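Local structure of ribonucleoside-diphosphate reductase subunit beta (Streptococcus sanguinis, 4N83) at residues T33-S38 with L177-E182; N39-W44 with F108-T113. The protein forms the metal-binding subunit of a class Ib ribonucleotide reductase, holding a dimanganese centre here, and probably helps convert ribonucleotides to the deoxyribonucleotides needed for DNA synthesis. One frame throughout, in Å; residues are numbered along the deposited sequence.

Contact 1: residues T33-S38 with L177-E182; sequences TRIPLS and LANVAE
Leu-37 and Asn-179 bring the two backbones closest, 5.7 Å between their CA atoms, where the irregular segment 33-38 passes the first turn of helix 178-206. Asn-179 carries most of the contact. Its CG lies anti to its own carbonyl carbon (chi1 -63°), and the amide is set against the backbone of Pro-36, whose O is 2.7 Å from Asn-179 ND2. The angle is too poor for a hydrogen bond, so this is close polar packing. The Pro-36 ring crosses the asparagine side chain at about a right angle, its CG and CD both approaching OD1.

Ile-35 and Asn-179 slide past each other in opposite directions. The branch that touches is Ile-35 CG2, 3.7 Å from Asn-179 CB and equally near the carbonyl oxygen of that residue, while CD1 runs on toward the backbone of Glu-182. Beyond the segment Ile-35 continues onto Ile-183 and Leu-186 of the same helix. On the inner side, Leu-37 lays CD2 over the Asn-179 carbonyl and meets Val-180 CG2 at 4.1 Å. Both of these side chains also rest on helix 84-111, Leu-37 on Ser-106 and Thr-110, Val-180 on Ile-107.

Chemically, then, the loop is joined to the start of helix 178-206 by apolar branches lying against a carbonyl and an asparagine stem, with no hydrogen bond between the two segments; a polar tie at this helix start comes from Asp-40, whose OD2 probably accepts a hydrogen bond from Val-180 N and whose OD1 takes a weak one from Asn-179 ND2.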
loop_
_atom_site.group_PDB
_atom_site.type_symbol
_atom_site.label_atom_id
_atom_site.label_comp_id
_atom_site.label_asym_id
_atom_site.label_seq_id
_atom_site.Cartn_x
_atom_site.Cartn_y
_atom_site.Cartn_z
ATOM N N THR A 33 2.385 -12.853 -11.128
ATOM C CA THR A 33 1.834 -14.201 -11.281
ATOM C C THR A 33 1.002 -14.393 -12.559
ATOM O O THR A 33 0.757 -15.529 -12.969
ATOM C CB THR A 33 0.968 -14.581 -10.064
ATOM O OG1 THR A 33 0.054 -13.517 -9.776
ATOM C CG2 THR A 33 1.844 -14.835 -8.843
ATOM N N ARG A 34 0.572 -13.294 -13.177
ATOM C CA ARG A 34 -0.187 -13.349 -14.432
ATOM C C ARG A 34 0.714 -13.650 -15.632
ATOM O O ARG A 34 0.351 -14.440 -16.505
ATOM C CB ARG A 34 -0.915 -12.025 -14.682
ATOM C CG ARG A 34 -1.919 -11.633 -13.611
ATOM C CD ARG A 34 -2.472 -10.241 -13.879
ATOM N NE ARG A 34 -3.402 -9.800 -12.841
ATOM C CZ ARG A 34 -4.030 -8.624 -12.834
ATOM N NH1 ARG A 34 -3.838 -7.743 -13.812
ATOM N NH2 ARG A 34 -4.858 -8.323 -11.839
ATOM N N ILE A 35 1.884 -13.013 -15.667
ATOM C CA ILE A 35 2.801 -13.105 -16.806
ATOM C C ILE A 35 3.450 -14.493 -16.890
ATOM O O ILE A 35 4.009 -14.970 -15.902
ATOM C CB ILE A 35 3.905 -12.024 -16.717
ATOM C CG1 ILE A 35 3.290 -10.624 -16.836
ATOM C CG2 ILE A 35 4.957 -12.226 -17.802
ATOM C CD1 ILE A 35 4.202 -9.505 -16.379
ATOM N N PRO A 36 3.381 -15.142 -18.072
ATOM C CA PRO A 36 4.016 -16.449 -18.263
ATOM C C PRO A 36 5.508 -16.333 -18.593
ATOM O O PRO A 36 5.875 -16.086 -19.741
ATOM C CB PRO A 36 3.239 -17.040 -19.442
ATOM C CG PRO A 36 2.825 -15.854 -20.245
ATOM C CD PRO A 36 2.647 -14.713 -19.279
ATOM N N LEU A 37 6.355 -16.520 -17.585
ATOM C CA LEU A 37 7.804 -16.369 -17.745
ATOM C C LEU A 37 8.479 -17.610 -18.340
ATOM O O LEU A 37 9.601 -17.524 -18.845
ATOM C CB LEU A 37 8.446 -16.020 -16.397
ATOM C CG LEU A 37 8.067 -14.640 -15.844
ATOM C CD1 LEU A 37 8.226 -14.589 -14.333
ATOM C CD2 LEU A 37 8.889 -13.547 -16.512
ATOM N N SER A 38 7.799 -18.756 -18.280
ATOM C CA SER A 38 8.349 -20.021 -18.777
ATOM C C SER A 38 8.517 -20.057 -20.300
ATOM O O SER A 38 9.311 -20.845 -20.818
ATOM C CB SER A 38 7.469 -21.196 -18.336
ATOM O OG SER A 38 6.178 -21.116 -18.916
ATOM N N LEU A 177 13.364 -12.048 -25.019
ATOM C CA LEU A 177 12.936 -11.910 -23.620
ATOM C C LEU A 177 11.689 -11.024 -23.497
ATOM O O LEU A 177 11.718 -9.977 -22.846
ATOM C CB LEU A 177 14.079 -11.352 -22.758
ATOM C CG LEU A 177 15.415 -12.099 -22.791
ATOM C CD1 LEU A 177 16.461 -11.337 -21.992
ATOM C CD2 LEU A 177 15.272 -13.519 -22.265
ATOM N N ALA A 178 10.599 -11.463 -24.123
ATOM C CA ALA A 178 9.374 -10.662 -24.226
ATOM C C ALA A 178 8.642 -10.512 -22.892
ATOM O O ALA A 178 8.269 -9.405 -22.502
ATOM C CB ALA A 178 8.442 -11.260 -25.271
ATOM N N ASN A 179 8.434 -11.632 -22.204
ATOM C CA ASN A 179 7.746 -11.639 -20.910
ATOM C C ASN A 179 8.587 -11.039 -19.783
ATOM O O ASN A 179 8.046 -10.453 -18.844
ATOM C CB ASN A 179 7.319 -13.062 -20.542
ATOM C CG ASN A 179 6.309 -13.637 -21.521
ATOM O OD1 ASN A 179 5.306 -12.997 -21.839
ATOM N ND2 ASN A 179 6.566 -14.850 -21.999
ATOM N N VAL A 180 9.908 -11.189 -19.881
ATOM C CA VAL A 180 10.836 -10.577 -18.927
ATOM C C VAL A 180 10.902 -9.064 -19.154
ATOM O O VAL A 180 11.218 -8.307 -18.238
ATOM C CB VAL A 180 12.255 -11.186 -19.038
ATOM C CG1 VAL A 180 13.209 -10.536 -18.040
ATOM C CG2 VAL A 180 12.212 -12.695 -18.823
ATOM N N ALA A 181 10.608 -8.633 -20.378
ATOM C CA ALA A 181 10.553 -7.211 -20.706
ATOM C C ALA A 181 9.234 -6.580 -20.257
ATOM O O ALA A 181 9.232 -5.476 -19.717
ATOM C CB ALA A 181 10.758 -7.003 -22.198
ATOM N N GLU A 182 8.122 -7.282 -20.485
ATOM C CA GLU A 182 6.786 -6.787 -20.109
ATOM C C GLU A 182 6.653 -6.519 -18.611
ATOM O O GLU A 182 6.016 -5.548 -18.203
ATOM C CB GLU A 182 5.685 -7.765 -20.556
ATOM C CG GLU A 182 5.042 -7.423 -21.896
ATOM C CD GLU A 182 4.113 -6.217 -21.836
ATOM O OE1 GLU A 182 3.741 -5.704 -22.914
ATOM O OE2 GLU A 182 3.750 -5.778 -20.723
#

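Contact 2: residues N39-W44 with F108-T113; sequences NDLDDW and FSTLNT
Trp-44 and Leu-111 form the heart of this contact, the leucine lying over one face of the indole. Leu-111 CG stands 3.5 Å from the centroid of the five-membered ring and only 6° off its normal, a CH-pi contact. CD2 reaches the shared bond between the rings, 3.5 Å from Trp-44 CD2, while CB lies over the same indole face, 3.5 Å from NE1; three leucine carbons thus cover the fused system. Trp-44 CG is anti to the backbone N (chi1 167°), which sets the root of the indole on the side of Leu-111. Asn-112 meets the far part of the indole at about a right angle, with OD1 3.5 Å from CZ2 and the amide plane turned 57° from the ring.

Next to this stack, Leu-41 reaches the end of helix 84-111. Its CD2 lies 3.5 Å from Thr-110 O and also approaches Leu-111 CA, while CD1 touches Thr-110 CG2 at 4.0 Å. The Thr-110 hydroxyl is occupied within its own helix, hydrogen-bonded to Ser-106 O, and the methyl is the branch that meets Leu-41.

Further out, Trp-44 N bonds to Asp-40 O, fixing the short helical turn that bears the tryptophan. The indole packs on Leu-177 and on Val-55 of helix 49-78, and Lys-52 of that helix separately engages it in a cation-pi contact. Asn-112, the first residue to leave helical geometry, leans on Ile-117 and Ile-120 of helix 114-124.

The contact therefore seats the short helix 41-44 against the C-terminal end of helix 84-111 mainly through dispersion and CH-pi contact between an aliphatic chain and an indole face.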
loop_
_atom_site.group_PDB
_atom_site.type_symbol
_atom_site.label_atom_id
_atom_site.label_comp_id
_atom_site.label_asym_id
_atom_site.label_seq_id
_atom_site.Cartn_x
_atom_site.Cartn_y
_atom_site.Cartn_z
ATOM N N ASN A 39 7.773 -19.206 -21.009
ATOM C CA ASN A 39 7.875 -19.109 -22.468
ATOM C C ASN A 39 9.147 -18.398 -22.945
ATOM O O ASN A 39 9.477 -18.460 -24.129
ATOM C CB ASN A 39 6.649 -18.395 -23.052
ATOM C CG ASN A 39 5.337 -19.092 -22.715
ATOM O OD1 ASN A 39 4.282 -18.459 -22.697
ATOM N ND2 ASN A 39 5.397 -20.393 -22.448
ATOM N N ASP A 40 9.850 -17.726 -22.032
ATOM C CA ASP A 40 11.110 -17.045 -22.352
ATOM C C ASP A 40 12.351 -17.886 -22.043
ATOM O O ASP A 40 13.477 -17.410 -22.206
ATOM C CB ASP A 40 11.191 -15.709 -21.609
ATOM C CG ASP A 40 10.200 -14.695 -22.134
ATOM O OD1 ASP A 40 9.153 -15.108 -22.678
ATOM O OD2 ASP A 40 10.466 -13.483 -22.004
ATOM N N LEU A 41 12.149 -19.129 -21.609
ATOM C CA LEU A 41 13.261 -20.056 -21.386
ATOM C C LEU A 41 13.903 -20.512 -22.698
ATOM O O LEU A 41 15.038 -20.989 -22.698
ATOM C CB LEU A 41 12.800 -21.276 -20.580
ATOM C CG LEU A 41 12.566 -21.033 -19.087
ATOM C CD1 LEU A 41 11.820 -22.199 -18.455
ATOM C CD2 LEU A 41 13.885 -20.787 -18.366
ATOM N N ASP A 42 13.176 -20.369 -23.805
ATOM C CA ASP A 42 13.699 -20.712 -25.127
ATOM C C ASP A 42 14.750 -19.701 -25.594
ATOM O O ASP A 42 15.765 -20.086 -26.172
ATOM C CB ASP A 42 12.558 -20.795 -26.148
ATOM C CG ASP A 42 12.957 -21.527 -27.414
ATOM O OD1 ASP A 42 12.791 -20.953 -28.511
ATOM O OD2 ASP A 42 13.437 -22.676 -27.316
ATOM N N ASP A 43 14.501 -18.415 -25.337
ATOM C CA ASP A 43 15.423 -17.338 -25.728
ATOM C C ASP A 43 16.441 -16.993 -24.636
ATOM O O ASP A 43 17.507 -16.449 -24.931
ATOM C CB ASP A 43 14.640 -16.078 -26.122
ATOM C CG ASP A 43 14.063 -16.163 -27.522
ATOM O OD1 ASP A 43 14.850 -16.122 -28.491
ATOM O OD2 ASP A 43 12.826 -16.265 -27.655
ATOM N N TRP A 44 16.105 -17.299 -23.384
ATOM C CA TRP A 44 17.014 -17.078 -22.257
ATOM C C TRP A 44 18.236 -17.992 -22.341
ATOM O O TRP A 44 19.366 -17.544 -22.129
ATOM C CB TRP A 44 16.280 -17.291 -20.924
ATOM C CG TRP A 44 17.180 -17.395 -19.722
ATOM C CD1 TRP A 44 17.307 -18.465 -18.884
ATOM C CD2 TRP A 44 18.077 -16.390 -19.226
ATOM N NE1 TRP A 44 18.222 -18.190 -17.896
ATOM C CE2 TRP A 44 18.711 -16.924 -18.084
ATOM C CE3 TRP A 44 18.403 -15.092 -19.635
ATOM C CZ2 TRP A 44 19.656 -16.205 -17.347
ATOM C CZ3 TRP A 44 19.343 -14.378 -18.903
ATOM C CH2 TRP A 44 19.957 -14.937 -17.771
ATOM N N PHE A 108 13.826 -14.521 -11.490
ATOM C CA PHE A 108 14.929 -15.389 -11.074
ATOM C C PHE A 108 14.488 -16.848 -10.930
ATOM O O PHE A 108 15.240 -17.761 -11.277
ATOM C CB PHE A 108 15.541 -14.916 -9.745
ATOM C CG PHE A 108 16.084 -13.508 -9.773
ATOM C CD1 PHE A 108 16.877 -13.063 -10.826
ATOM C CD2 PHE A 108 15.829 -12.637 -8.719
ATOM C CE1 PHE A 108 17.379 -11.771 -10.839
ATOM C CE2 PHE A 108 16.329 -11.346 -8.727
ATOM C CZ PHE A 108 17.106 -10.911 -9.787
ATOM N N SER A 109 13.277 -17.060 -10.420
ATOM C CA SER A 109 12.763 -18.411 -10.176
ATOM C C SER A 109 12.650 -19.236 -11.457
ATOM O O SER A 109 13.036 -20.405 -11.480
ATOM C CB SER A 109 11.401 -18.350 -9.484
ATOM O OG SER A 109 11.506 -17.725 -8.218
ATOM N N THR A 110 12.124 -18.621 -12.515
ATOM C CA THR A 110 11.930 -19.310 -13.791
ATOM C C THR A 110 13.258 -19.507 -14.521
ATOM O O THR A 110 13.604 -20.627 -14.897
ATOM C CB THR A 110 10.963 -18.537 -14.712
ATOM O OG1 THR A 110 9.847 -18.058 -13.953
ATOM C CG2 THR A 110 10.459 -19.433 -15.841
ATOM N N LEU A 111 13.996 -18.415 -14.709
ATOM C CA LEU A 111 15.252 -18.438 -15.463
ATOM C C LEU A 111 16.358 -19.196 -14.732
ATOM O O LEU A 111 16.951 -20.122 -15.287
ATOM C CB LEU A 111 15.732 -17.011 -15.769
ATOM C CG LEU A 111 15.116 -16.298 -16.977
ATOM C CD1 LEU A 111 13.597 -16.219 -16.894
ATOM C CD2 LEU A 111 15.717 -14.906 -17.117
ATOM N N ASN A 112 16.620 -18.801 -13.487
ATOM C CA ASN A 112 17.771 -19.303 -12.730
ATOM C C ASN A 112 17.426 -20.433 -11.761
ATOM O O ASN A 112 16.253 -20.709 -11.496
ATOM C CB ASN A 112 18.434 -18.155 -11.961
ATOM C CG ASN A 112 18.736 -16.956 -12.844
ATOM O OD1 ASN A 112 19.073 -17.105 -14.018
ATOM N ND2 ASN A 112 18.615 -15.758 -12.282
ATOM N N THR A 113 18.470 -21.076 -11.241
ATOM C CA THR A 113 18.340 -22.181 -10.288
ATOM C C THR A 113 18.494 -21.697 -8.844
ATOM O O THR A 113 18.895 -20.557 -8.602
ATOM C CB THR A 113 19.394 -23.273 -10.562
ATOM O OG1 THR A 113 20.710 -22.718 -10.437
ATOM C CG2 THR A 113 19.220 -23.849 -11.962
#

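Contacts 1 and 2 have centres 9 Å apart, and their first segments run on directly, 33-38 into 39-44. Along the chain contact 2 is nested within contact 1: residues 108-113 come before 177-182. The connection after helix 16-27 thus packs first on the start of helix 178-206 and then on the end of helix 84-111, two helices of the all-helical, ferritin-like fold. Asp-40, from the first segment of contact 2, joins the contacts by reaching the start of helix 178-206. The same two helices supply Glu-97, His-100, Glu-191 and His-194 to the dimanganese site; both contacts sit at helix ends, at the start of 178-206 and the end of 84-111.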